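Local coordinates for protein 2-aminomuconate 6-semialdehyde dehydrogenase (Burkholderia cenocepacia, PDB 4U3W) that probably oxidises 2-aminomuconate 6-semialdehyde to 2-aminomuconate with NAD+, as a tetrameric member of the aldehyde dehydrogenase family, at residues 279-283 with 419-425; 296-300 with 464-468; 87-91 with 211-217; 24-30 with 220-226; 375-379 with 388-392. All coordinates share one frame; numbering follows the deposited sequence. Where two conformers were deposited one is given.

Interaction 1. Residues 279-283 with 419-425; sequences AVVFA and FDDEAEV
Phe419 holds CG between its backbone N and carbonyl carbon (chi1 72°), which aims its ring at Phe282; the ring of Phe282, with CG opposite the carbonyl carbon (chi1 -75°), reaches back to receive it. The contact lies in the catalytic domain of the aldehyde dehydrogenase fold, where strand 277-281 runs between neighbours 309-315 and 437-441, and the chain leaving strand 413-419 turns into helix 422-430 over the sheet. The rings make a T-shaped pair: the edge of Phe419 is directed at one face of Phe282, planes 87° apart and ring centroids 5.2 Å apart. Phe419 CZ sits toward the rim of that face, 3.7 Å from Phe282 CD1. A neighbouring corner of the same ring, Phe419 CE1, approaches the backbone at Val281 O, 3.6 Å away. Val280 contributes one branch, its CG1 touching both Phe419 CE1 (3.9 Å) and Val425 CG2 (4.0 Å), while the other methyl of Val425, CG1, lies 4.1 Å from Phe282 CZ. The contact is apolar, and no hydrogen bond joins the two segments. At the border, Arg447 makes a cation-pi contact with Phe282 and a salt bridge with Glu422. Asp421 and Glu424 form a capping box: Asp421 OD1 accepts from Glu424 N, and Glu424 OE1 from Asp421 N at 3.1 Å. The same OE1 of Glu424 also takes Asp420 N, at 2.9 Å.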
# COMPACT_ATOMS: atom_id res chain seq x y z
N ALA A 279 -10.08 31.56 3.88
CA ALA A 279 -10.00 31.13 5.28
C ALA A 279 -11.40 31.32 5.89
O ALA A 279 -12.05 32.35 5.64
CB ALA A 279 -8.95 31.95 6.04
N VAL A 280 -11.88 30.30 6.62
CA VAL A 280 -13.22 30.33 7.22
C VAL A 280 -13.05 30.30 8.72
O VAL A 280 -12.33 29.45 9.22
CB VAL A 280 -14.11 29.13 6.74
CG1 VAL A 280 -15.52 29.20 7.36
CG2 VAL A 280 -14.22 29.14 5.21
N VAL A 281 -13.66 31.26 9.40
CA VAL A 281 -13.60 31.30 10.85
C VAL A 281 -15.01 31.19 11.46
O VAL A 281 -15.80 32.10 11.33
CB VAL A 281 -12.91 32.60 11.38
CG1 VAL A 281 -12.77 32.52 12.91
CG2 VAL A 281 -11.50 32.74 10.73
N PHE A 282 -15.30 30.08 12.13
CA PHE A 282 -16.58 29.91 12.79
C PHE A 282 -16.55 30.62 14.16
O PHE A 282 -15.46 30.77 14.74
CB PHE A 282 -16.88 28.40 12.94
CG PHE A 282 -17.30 27.75 11.65
CD1 PHE A 282 -18.64 27.76 11.26
CD2 PHE A 282 -16.34 27.18 10.79
CE1 PHE A 282 -19.03 27.18 10.08
CE2 PHE A 282 -16.73 26.58 9.61
CZ PHE A 282 -18.07 26.58 9.24
N ALA A 283 -17.72 31.02 14.69
CA ALA A 283 -17.78 31.69 16.00
C ALA A 283 -17.23 30.79 17.12
O ALA A 283 -16.77 31.30 18.13
CB ALA A 283 -19.28 32.13 16.36
N PHE A 419 -20.65 35.54 7.40
CA PHE A 419 -21.59 34.52 6.93
C PHE A 419 -22.51 34.11 8.09
O PHE A 419 -22.20 34.39 9.26
CB PHE A 419 -20.85 33.30 6.32
CG PHE A 419 -20.13 32.42 7.31
CD1 PHE A 419 -18.82 32.71 7.69
CD2 PHE A 419 -20.72 31.26 7.81
CE1 PHE A 419 -18.11 31.90 8.58
CE2 PHE A 419 -20.04 30.42 8.72
CZ PHE A 419 -18.72 30.74 9.11
N ASP A 420 -23.63 33.48 7.76
CA ASP A 420 -24.59 33.08 8.79
C ASP A 420 -24.70 31.59 9.04
O ASP A 420 -25.04 31.19 10.14
CB ASP A 420 -25.97 33.63 8.43
CG ASP A 420 -25.98 35.14 8.43
OD1 ASP A 420 -25.67 35.72 9.49
OD2 ASP A 420 -26.22 35.72 7.34
N ASP A 421 -24.51 30.75 8.02
CA ASP A 421 -24.57 29.33 8.28
C ASP A 421 -23.62 28.45 7.43
O ASP A 421 -23.00 28.87 6.42
CB ASP A 421 -26.02 28.81 8.17
CG ASP A 421 -26.63 29.06 6.82
OD1 ASP A 421 -26.27 28.32 5.88
OD2 ASP A 421 -27.53 29.95 6.72
N GLU A 422 -23.52 27.22 7.91
CA GLU A 422 -22.54 26.30 7.40
C GLU A 422 -22.75 25.93 5.93
O GLU A 422 -21.80 25.97 5.15
CB GLU A 422 -22.56 25.05 8.26
CG GLU A 422 -21.40 24.14 7.95
CD GLU A 422 -21.38 22.98 8.92
OE1 GLU A 422 -21.06 23.20 10.09
OE2 GLU A 422 -21.70 21.85 8.51
N ALA A 423 -23.97 25.58 5.53
CA ALA A 423 -24.20 25.20 4.14
C ALA A 423 -23.86 26.37 3.19
O ALA A 423 -23.34 26.17 2.07
CB ALA A 423 -25.65 24.74 3.96
N GLU A 424 -24.15 27.58 3.66
CA GLU A 424 -23.90 28.81 2.94
C GLU A 424 -22.42 29.05 2.69
O GLU A 424 -22.01 29.31 1.55
CB GLU A 424 -24.47 29.99 3.72
CG GLU A 424 -24.09 31.35 3.13
CD GLU A 424 -24.06 32.48 4.15
OE1 GLU A 424 -24.52 32.29 5.28
OE2 GLU A 424 -23.55 33.56 3.84
N VAL A 425 -21.61 28.99 3.74
CA VAL A 425 -20.20 29.35 3.55
C VAL A 425 -19.46 28.28 2.72
O VAL A 425 -18.51 28.58 2.02
CB VAL A 425 -19.48 29.59 4.93
CG1 VAL A 425 -19.09 28.28 5.62
CG2 VAL A 425 -18.26 30.45 4.75

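Interaction 2. Residues 296-300 with 464-468; sequences RSSFT and AWFVR
Trp465 lays its indole against the last turn of helix 287-299, meeting Ser297 with its face and Arg296 at its edge. Ser297 CB stands almost squarely over the five-membered ring, 3.3 Å from its centroid and 5° off the normal, a close CH-pi contact. The Ser297 hydroxyl is hydrogen-bonded to Ser309, and Trp465 NE1 donates to Leu307 O, so the indole is fixed in rotation by a bond as well as by packing. Helix 287-299 belongs to the catalytic domain; in aldehyde dehydrogenases the loop after it carries the nucleophilic cysteine. Arg296 bends at chi3 to bring its guanidinium round the indole edge. Its NH1 donates to Trp465 O at 2.9 Å with an N-H...O angle of 162°; the oxygen lies in the guanidinium plane, but the donor stands above the carbonyl plane. Trp465 CE3 sits over one guanidinium face, 3.5 Å from Arg296 NH1, with the two planes 67° apart. Farther along the six-membered ring, Thr300 OG1 comes within 3.5 Å of Trp465 CZ3. Thr300 OG1 also donates to Arg296 O at 2.6 Å, and that oxygen accepts from Thr300 N on the opposite face of its plane.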
# COMPACT_ATOMS: atom_id res chain seq x y z
N ARG A 296 -1.14 35.41 9.43
CA ARG A 296 -0.13 34.59 8.76
C ARG A 296 -0.51 34.23 7.32
O ARG A 296 0.30 34.36 6.39
CB ARG A 296 0.06 33.27 9.52
CG ARG A 296 1.30 33.06 10.36
CD ARG A 296 1.47 31.53 10.75
NE ARG A 296 2.45 30.85 9.89
CZ ARG A 296 2.28 29.69 9.24
NH1 ARG A 296 1.13 29.01 9.32
NH2 ARG A 296 3.28 29.20 8.51
N SER A 297 -1.72 33.70 7.15
CA SER A 297 -2.11 33.15 5.83
C SER A 297 -2.35 34.31 4.85
O SER A 297 -2.29 34.13 3.64
CB SER A 297 -3.36 32.25 5.91
OG SER A 297 -4.51 32.95 6.42
N SER A 298 -2.59 35.51 5.37
CA SER A 298 -2.76 36.65 4.47
C SER A 298 -1.48 37.42 4.11
O SER A 298 -1.38 37.95 2.98
CB SER A 298 -3.78 37.66 5.03
OG SER A 298 -5.04 37.02 5.30
N PHE A 299 -0.54 37.54 5.05
CA PHE A 299 0.59 38.47 4.84
C PHE A 299 1.98 37.82 4.85
O PHE A 299 2.97 38.51 4.68
CB PHE A 299 0.52 39.58 5.88
CG PHE A 299 -0.82 40.30 5.92
CD1 PHE A 299 -1.38 40.84 4.75
CD2 PHE A 299 -1.53 40.45 7.12
CE1 PHE A 299 -2.63 41.52 4.78
CE2 PHE A 299 -2.75 41.12 7.16
CZ PHE A 299 -3.30 41.66 5.97
N THR A 300 2.05 36.49 5.00
CA THR A 300 3.33 35.78 4.85
C THR A 300 3.97 36.11 3.48
O THR A 300 3.28 36.08 2.45
CB THR A 300 3.15 34.25 4.98
OG1 THR A 300 2.82 33.91 6.34
CG2 THR A 300 4.44 33.49 4.56
N ALA A 464 -4.89 25.48 11.10
CA ALA A 464 -3.53 25.54 10.69
C ALA A 464 -3.49 26.21 9.28
O ALA A 464 -4.52 26.49 8.70
CB ALA A 464 -2.89 24.12 10.65
N TRP A 465 -2.29 26.41 8.77
CA TRP A 465 -2.09 26.93 7.42
C TRP A 465 -0.63 26.63 6.99
O TRP A 465 0.30 26.75 7.78
CB TRP A 465 -2.41 28.43 7.35
CG TRP A 465 -2.15 29.02 5.96
CD1 TRP A 465 -2.93 28.86 4.85
CD2 TRP A 465 -1.00 29.77 5.56
NE1 TRP A 465 -2.34 29.53 3.75
CE2 TRP A 465 -1.16 30.09 4.17
CE3 TRP A 465 0.13 30.24 6.23
CZ2 TRP A 465 -0.23 30.84 3.45
CZ3 TRP A 465 1.07 30.99 5.50
CH2 TRP A 465 0.88 31.28 4.11
N PHE A 466 -0.48 26.18 5.75
CA PHE A 466 0.83 25.97 5.12
C PHE A 466 1.70 25.03 6.00
O PHE A 466 2.87 25.31 6.26
CB PHE A 466 1.50 27.32 4.85
CG PHE A 466 2.65 27.28 3.83
CD1 PHE A 466 2.84 26.19 3.00
CD2 PHE A 466 3.48 28.37 3.68
CE1 PHE A 466 3.89 26.16 2.07
CE2 PHE A 466 4.54 28.36 2.73
CZ PHE A 466 4.73 27.26 1.93
N VAL A 467 1.09 23.93 6.45
CA VAL A 467 1.79 22.81 7.08
C VAL A 467 1.95 21.73 6.04
O VAL A 467 0.96 21.12 5.59
CB VAL A 467 1.04 22.27 8.29
CG1 VAL A 467 1.68 20.95 8.78
CG2 VAL A 467 1.06 23.35 9.36
N ARG A 468 3.19 21.49 5.65
CA ARG A 468 3.47 20.66 4.50
C ARG A 468 4.24 19.40 4.86
O ARG A 468 5.47 19.42 4.98
CB ARG A 468 4.24 21.48 3.47
CG ARG A 468 3.43 22.64 2.90
CD ARG A 468 2.56 22.17 1.72
NE ARG A 468 3.38 21.58 0.65
CZ ARG A 468 3.48 20.27 0.43
NH1 ARG A 468 2.79 19.40 1.17
NH2 ARG A 468 4.26 19.82 -0.56

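Interaction 3. Residues 87-91 with 211-217; sequences WLHKI and VMHDVGL
Two helices of what is, by family, the cofactor-binding domain pack here: helix 81-96, through Trp87 and Ile91, against the last turn of helix 203-214 and the chain just after it, through Val211, Met212, Val215 and Leu217. The latter helix stops in a Schellman motif, with Leu217 N bonded back to Met212 O at 3.1 Å and Gly216 at positive phi (80°). The motif turns the chain so that it passes along the indole of Trp87. Leu217 CD1 lies over one face of that ring, 4.0 Å from the six-membered centroid and 28° off the normal, a CH-pi contact offset toward the rim. At the ring's edge, Trp87 CZ3 meets Val215 O at 3.3 Å. Gly216 O comes 3.3 Å from Trp87 CH2. One turn further along helix 81-96, Ile91 takes over. Met212 points its CB away but bends at chi2 (-62°), which returns the thioether to the interface and places SD 3.7 Å from Ile91 CD1. Val211 CG1 rests 3.7 Å from Ile91 O, and Val215 CG1 is 3.8 Å from Lys90 O, so both valines use one methyl against the backbone of the opposite helix. Met212 also packs on Val183 and Leu187 of helix 175-188. No hydrogen bond links the two segments. Their cohesion comes from hydrocarbon, sulfur and ring contacts, perhaps with a modest electrostatic gain where Val215 O approaches the slightly positive C-H edge of the indole.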
# COMPACT_ATOMS: atom_id res chain seq x y z
N TRP A 87 23.68 10.74 -3.60
CA TRP A 87 23.93 12.01 -4.29
C TRP A 87 23.08 13.12 -3.65
O TRP A 87 23.56 14.21 -3.39
CB TRP A 87 23.62 11.89 -5.79
CG TRP A 87 24.77 11.33 -6.63
CD1 TRP A 87 24.77 10.15 -7.35
CD2 TRP A 87 26.07 11.92 -6.83
NE1 TRP A 87 25.99 9.98 -7.97
CE2 TRP A 87 26.80 11.05 -7.69
CE3 TRP A 87 26.69 13.10 -6.37
CZ2 TRP A 87 28.11 11.33 -8.08
CZ3 TRP A 87 27.99 13.39 -6.79
CH2 TRP A 87 28.70 12.49 -7.63
N LEU A 88 21.81 12.82 -3.40
CA LEU A 88 20.92 13.85 -2.87
C LEU A 88 21.33 14.33 -1.45
O LEU A 88 21.30 15.56 -1.14
CB LEU A 88 19.48 13.32 -2.89
CG LEU A 88 18.70 13.75 -4.16
CD1 LEU A 88 19.24 13.14 -5.44
CD2 LEU A 88 17.20 13.48 -4.04
N HIS A 89 21.82 13.39 -0.61
CA HIS A 89 22.34 13.81 0.67
C HIS A 89 23.64 14.60 0.52
O HIS A 89 23.87 15.52 1.30
CB HIS A 89 22.55 12.59 1.58
CG HIS A 89 21.31 12.15 2.29
ND1 HIS A 89 20.73 12.88 3.30
CD2 HIS A 89 20.54 11.05 2.12
CE1 HIS A 89 19.64 12.26 3.72
NE2 HIS A 89 19.51 11.14 3.03
N LYS A 90 24.48 14.26 -0.44
CA LYS A 90 25.69 15.06 -0.67
C LYS A 90 25.33 16.49 -1.06
O LYS A 90 26.00 17.45 -0.67
CB LYS A 90 26.55 14.47 -1.79
CG LYS A 90 27.52 13.36 -1.34
CD LYS A 90 28.36 12.85 -2.53
CE LYS A 90 28.47 11.32 -2.55
NZ LYS A 90 29.51 10.71 -1.64
N ILE A 91 24.30 16.61 -1.89
CA ILE A 91 23.85 17.94 -2.34
C ILE A 91 23.32 18.71 -1.14
O ILE A 91 23.67 19.85 -0.90
CB ILE A 91 22.77 17.82 -3.45
CG1 ILE A 91 23.41 17.25 -4.73
CG2 ILE A 91 22.14 19.20 -3.76
CD1 ILE A 91 22.39 16.63 -5.73
N VAL A 211 26.96 24.16 -6.11
CA VAL A 211 26.99 22.98 -5.21
C VAL A 211 27.00 21.68 -6.04
O VAL A 211 27.80 20.77 -5.75
CB VAL A 211 25.80 23.00 -4.18
CG1 VAL A 211 25.74 21.62 -3.45
CG2 VAL A 211 26.04 24.12 -3.17
N MET A 212 26.11 21.59 -7.05
CA MET A 212 26.10 20.46 -7.99
C MET A 212 27.50 20.18 -8.55
O MET A 212 27.95 19.03 -8.65
CB MET A 212 25.13 20.70 -9.20
CG MET A 212 23.65 20.95 -8.81
SD MET A 212 22.97 19.49 -7.94
CE MET A 212 21.26 19.99 -7.71
N HIS A 213 28.14 21.26 -8.99
CA HIS A 213 29.48 21.23 -9.53
C HIS A 213 30.51 20.78 -8.49
O HIS A 213 31.34 19.91 -8.77
CB HIS A 213 29.86 22.62 -10.06
CG HIS A 213 31.08 22.61 -10.92
ND1 HIS A 213 31.15 21.89 -12.09
CD2 HIS A 213 32.29 23.22 -10.79
CE1 HIS A 213 32.34 22.05 -12.64
NE2 HIS A 213 33.05 22.86 -11.88
N ASP A 214 30.44 21.35 -7.28
CA ASP A 214 31.44 21.04 -6.26
C ASP A 214 31.32 19.59 -5.76
O ASP A 214 32.35 18.95 -5.48
CB ASP A 214 31.35 22.04 -5.10
CG ASP A 214 31.98 23.39 -5.43
OD1 ASP A 214 32.73 23.49 -6.45
OD2 ASP A 214 31.72 24.37 -4.68
N VAL A 215 30.13 19.02 -5.71
CA VAL A 215 30.03 17.64 -5.26
C VAL A 215 30.34 16.68 -6.43
O VAL A 215 30.46 15.48 -6.25
CB VAL A 215 28.65 17.31 -4.64
CG1 VAL A 215 28.32 18.32 -3.52
CG2 VAL A 215 27.56 17.34 -5.69
N GLY A 216 30.46 17.22 -7.64
CA GLY A 216 30.86 16.41 -8.78
C GLY A 216 29.75 15.57 -9.38
O GLY A 216 30.00 14.50 -9.92
N LEU A 217 28.51 16.04 -9.28
CA LEU A 217 27.44 15.38 -10.01
C LEU A 217 27.83 15.25 -11.52
O LEU A 217 28.38 16.19 -12.09
CB LEU A 217 26.15 16.20 -9.85
CG LEU A 217 24.87 15.46 -10.22
CD1 LEU A 217 24.57 14.41 -9.11
CD2 LEU A 217 23.79 16.51 -10.32

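Interaction 4. Residues 24-30 with 220-226; sequences LRHYING and GVFNLIH
Strands 26-28 and 222-224 run roughly antiparallel (151° between their directions) and share a single hydrogen-bonded pair, Tyr27 with Leu224, in which each N donates to the other's O at 2.8 Å. Side chains prolong the pairing in both directions. His26 ND1 accepts from His226 N at 2.9 Å, in the plane of the imidazole and nearly straight (174°), so ND1 acts as a bare nitrogen here, while NE2 bonds Ser35. In the other direction, Asn29 N donates to Asn223 OD1 at 3.0 Å, nearly along the amide C=O. Asn223 ND2 turns back to Gly220 O at 2.9 Å and also reaches Val193 O, which holds the amide at both ends. The pairing ties the N-terminal sheet to a beta-alpha-beta unit, strand 192-196, helix 203-214 and strand 222-224, of the probable cofactor-binding domain. Tyr27 has CG anti to the backbone N (chi1 -177°), which sends its ring over helix 203-214, where OH bonds His213; on the way Tyr27 CD2 passes 3.4 Å from Phe222 O. Phe222 O accepts from a water, 2.8 Å away, which in turn accepts from Gly30 N and Gly220 N. Ile28 CD1 meets Ile225 CG2 at 4.1 Å.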
# COMPACT_ATOMS: atom_id res chain seq x y z
N LEU A 24 25.92 36.23 -13.74
CA LEU A 24 25.28 34.95 -13.45
C LEU A 24 25.15 34.17 -14.75
O LEU A 24 24.43 34.57 -15.69
CB LEU A 24 23.91 35.14 -12.79
CG LEU A 24 23.91 35.93 -11.46
CD1 LEU A 24 22.51 35.97 -10.83
CD2 LEU A 24 24.87 35.31 -10.46
N ARG A 25 25.87 33.06 -14.78
CA ARG A 25 25.99 32.20 -15.96
C ARG A 25 25.07 30.97 -15.87
O ARG A 25 24.60 30.60 -14.76
CB ARG A 25 27.46 31.76 -16.11
CG ARG A 25 28.45 32.92 -16.44
CD ARG A 25 29.90 32.38 -16.44
NE ARG A 25 30.90 33.43 -16.70
CZ ARG A 25 31.39 34.24 -15.77
NH1 ARG A 25 30.98 34.11 -14.50
NH2 ARG A 25 32.31 35.16 -16.11
N HIS A 26 24.77 30.40 -17.04
CA HIS A 26 24.11 29.12 -17.17
C HIS A 26 25.07 28.04 -16.67
O HIS A 26 26.28 28.26 -16.60
CB HIS A 26 23.71 28.81 -18.64
CG HIS A 26 23.12 29.98 -19.35
ND1 HIS A 26 21.90 30.51 -19.01
CD2 HIS A 26 23.63 30.76 -20.35
CE1 HIS A 26 21.68 31.59 -19.77
NE2 HIS A 26 22.70 31.74 -20.61
N TYR A 27 24.52 26.87 -16.36
CA TYR A 27 25.36 25.73 -16.00
C TYR A 27 24.96 24.58 -16.89
O TYR A 27 23.86 24.05 -16.76
CB TYR A 27 25.22 25.35 -14.52
CG TYR A 27 26.14 24.19 -14.10
CD1 TYR A 27 27.50 24.41 -13.91
CD2 TYR A 27 25.64 22.91 -13.87
CE1 TYR A 27 28.37 23.35 -13.52
CE2 TYR A 27 26.53 21.79 -13.50
CZ TYR A 27 27.89 22.06 -13.33
OH TYR A 27 28.78 21.09 -12.96
N ILE A 28 25.82 24.23 -17.86
CA ILE A 28 25.42 23.24 -18.85
C ILE A 28 26.50 22.19 -19.07
O ILE A 28 27.66 22.54 -19.33
CB ILE A 28 25.06 23.97 -20.19
CG1 ILE A 28 23.87 24.93 -19.98
CG2 ILE A 28 24.79 22.99 -21.31
CD1 ILE A 28 23.57 25.81 -21.28
N ASN A 29 26.14 20.91 -18.95
CA ASN A 29 27.10 19.83 -19.17
C ASN A 29 28.37 19.99 -18.31
O ASN A 29 29.50 19.89 -18.81
CB ASN A 29 27.48 19.72 -20.69
CG ASN A 29 27.94 18.32 -21.06
OD1 ASN A 29 27.60 17.34 -20.38
ND2 ASN A 29 28.65 18.19 -22.18
N GLY A 30 28.18 20.31 -17.04
CA GLY A 30 29.29 20.33 -16.11
C GLY A 30 30.14 21.58 -16.10
O GLY A 30 31.15 21.62 -15.42
N GLY A 220 25.88 17.12 -17.32
CA GLY A 220 24.61 16.92 -18.02
C GLY A 220 23.43 16.45 -17.19
O GLY A 220 22.28 16.51 -17.63
N VAL A 221 23.71 15.97 -15.97
CA VAL A 221 22.62 15.50 -15.12
C VAL A 221 21.77 16.67 -14.61
O VAL A 221 20.55 16.60 -14.66
CB VAL A 221 23.16 14.63 -13.92
CG1 VAL A 221 22.06 14.36 -12.92
CG2 VAL A 221 23.77 13.31 -14.45
N PHE A 222 22.43 17.75 -14.19
CA PHE A 222 21.75 18.95 -13.78
C PHE A 222 22.21 20.16 -14.65
O PHE A 222 23.40 20.49 -14.67
CB PHE A 222 22.01 19.27 -12.31
CG PHE A 222 21.42 20.58 -11.88
CD1 PHE A 222 20.10 20.64 -11.41
CD2 PHE A 222 22.19 21.75 -11.91
CE1 PHE A 222 19.53 21.85 -11.00
CE2 PHE A 222 21.63 22.95 -11.50
CZ PHE A 222 20.31 23.01 -11.05
N ASN A 223 21.28 20.81 -15.33
CA ASN A 223 21.60 21.97 -16.20
C ASN A 223 20.72 23.15 -15.80
O ASN A 223 19.52 22.98 -15.58
CB ASN A 223 21.39 21.63 -17.68
CG ASN A 223 22.09 20.37 -18.06
OD1 ASN A 223 23.26 20.37 -18.40
ND2 ASN A 223 21.37 19.28 -17.98
N LEU A 224 21.34 24.32 -15.65
CA LEU A 224 20.66 25.57 -15.30
C LEU A 224 20.71 26.53 -16.46
O LEU A 224 21.78 26.80 -17.01
CB LEU A 224 21.34 26.22 -14.09
CG LEU A 224 20.69 27.55 -13.67
CD1 LEU A 224 19.40 27.26 -12.95
CD2 LEU A 224 21.65 28.20 -12.69
N ILE A 225 19.56 27.01 -16.90
CA ILE A 225 19.51 28.03 -17.96
C ILE A 225 18.77 29.25 -17.44
O ILE A 225 17.67 29.11 -16.89
CB ILE A 225 18.80 27.54 -19.24
CG1 ILE A 225 17.56 26.74 -18.85
CG2 ILE A 225 19.74 26.66 -20.08
CD1 ILE A 225 16.62 26.47 -20.05
N HIS A 226 19.36 30.42 -17.61
CA HIS A 226 18.70 31.63 -17.19
C HIS A 226 17.98 32.30 -18.33
O HIS A 226 18.36 32.16 -19.54
CB HIS A 226 19.68 32.64 -16.61
CG HIS A 226 20.22 32.25 -15.26
ND1 HIS A 226 19.41 32.15 -14.12
CD2 HIS A 226 21.47 31.90 -14.86
CE1 HIS A 226 20.16 31.84 -13.09
NE2 HIS A 226 21.42 31.67 -13.50
O HOH W 1 25.70 19.49 -15.92

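Interaction 5. Residues 375-379 with 388-392; sequences GGAPS and AFVMP
Met391 N donates to Gly376 O at 2.9 Å, a nearly straight bond (170°) and the one hydrogen bond between the segments. It joins the two arms of the long connection between antiparallel neighbours, strands 370-373 and 393-396, at one margin of the catalytic-domain sheet. Next to it the backbones come close, with Ala377 CA only 4.0 Å from Val390 CA, and Ala377 CB lies 3.4 Å from Phe389 O. Phe389 O accepts from Arg354 of helix 351-366, so the arm 388-392 is held to the helix as well as to its partner. Pro378 supplies most of the apolar contact. The Pro378 and Phe389 side chains cross at about a right angle, with Pro378 CG 3.5 Å from Phe389 CB, while the phenyl, with CG anti to the carbonyl carbon (chi1 -68°), leads away to an edge-to-face contact with Phe380. Met391 folds at chi2 and chi3 and brings its sulfur over one face of the proline ring, SD 3.6 Å from Pro378 CB; since that side chain has two conformers, the approach is less certain. At the start of the loop, Gly375 N donates to Thr393 OG1, which is also bonded to Met391 O.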
# COMPACT_ATOMS: atom_id res chain seq x y z
N GLY A 375 -3.71 49.81 1.79
CA GLY A 375 -4.28 50.39 0.57
C GLY A 375 -3.29 51.16 -0.28
O GLY A 375 -3.69 51.78 -1.28
N GLY A 376 -2.02 51.15 0.08
CA GLY A 376 -1.05 51.95 -0.69
C GLY A 376 0.35 51.54 -0.30
O GLY A 376 0.54 50.53 0.37
N ALA A 377 1.33 52.29 -0.76
CA ALA A 377 2.74 52.07 -0.49
C ALA A 377 3.20 52.89 0.72
O ALA A 377 2.72 53.98 0.94
CB ALA A 377 3.57 52.46 -1.71
N PRO A 378 4.19 52.38 1.46
CA PRO A 378 4.72 53.30 2.47
C PRO A 378 5.51 54.44 1.85
O PRO A 378 5.84 54.44 0.66
CB PRO A 378 5.64 52.40 3.30
CG PRO A 378 6.11 51.36 2.30
CD PRO A 378 4.86 51.08 1.50
N SER A 379 5.82 55.44 2.64
CA SER A 379 6.68 56.51 2.16
C SER A 379 7.88 56.66 3.14
O SER A 379 7.70 57.10 4.31
CB SER A 379 5.84 57.78 2.04
OG SER A 379 6.64 58.86 1.77
N ALA A 388 9.96 48.20 -3.91
CA ALA A 388 8.63 47.78 -4.35
C ALA A 388 7.74 47.50 -3.18
O ALA A 388 7.01 46.49 -3.19
CB ALA A 388 8.72 46.51 -5.27
N PHE A 389 7.78 48.37 -2.16
CA PHE A 389 6.99 48.10 -0.95
C PHE A 389 5.52 48.47 -1.06
O PHE A 389 5.17 49.48 -1.67
CB PHE A 389 7.56 48.87 0.27
CG PHE A 389 8.90 48.38 0.72
CD1 PHE A 389 8.99 47.35 1.66
CD2 PHE A 389 10.07 48.92 0.17
CE1 PHE A 389 10.21 46.89 2.11
CE2 PHE A 389 11.32 48.45 0.60
CZ PHE A 389 11.39 47.42 1.57
N VAL A 390 4.66 47.67 -0.44
CA VAL A 390 3.27 48.09 -0.24
C VAL A 390 2.83 47.63 1.13
O VAL A 390 3.42 46.72 1.72
CB VAL A 390 2.27 47.53 -1.27
CG1 VAL A 390 2.65 47.94 -2.71
CG2 VAL A 390 2.19 46.02 -1.15
N MET A 391 1.81 48.32 1.66
CA MET A 391 1.37 48.05 3.05
C MET A 391 0.39 46.87 3.10
O MET A 391 -0.38 46.65 2.16
CB MET A 391 0.71 49.30 3.69
CG MET A 391 1.63 50.52 3.92
SD MET A 391 3.20 50.19 4.76
CE MET A 391 2.69 50.10 6.45
N PRO A 392 0.41 46.12 4.22
CA PRO A 392 -0.63 45.11 4.47
C PRO A 392 -2.02 45.72 4.36
O PRO A 392 -2.25 46.76 4.94
CB PRO A 392 -0.39 44.67 5.94
CG PRO A 392 0.92 45.23 6.36
CD PRO A 392 1.28 46.35 5.39

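Interactions 1 and 4 are the buried contacts, yet they differ: interaction 1 is aromatic and aliphatic packing with no hydrogen bond across it, whereas interaction 4 rests on backbone, imidazole, amide and water bonds. The others are partly exposed: interaction 2 mixes a CH-pi contact with one arginine bond, interaction 3 is apolar without hydrogen bonds, and interaction 5 pairs one backbone bond with proline packing. Interactions 3 and 4 touch and share one beta-alpha-beta unit: His213 bonds Tyr27, and Met212 and Leu217 pack on Phe222. Strand 277-281 and helix 287-299, consecutive in the chain, bring interactions 1 and 2 into the same domain. Interaction 5 reaches interaction 2 where Pro392 packs on Phe299.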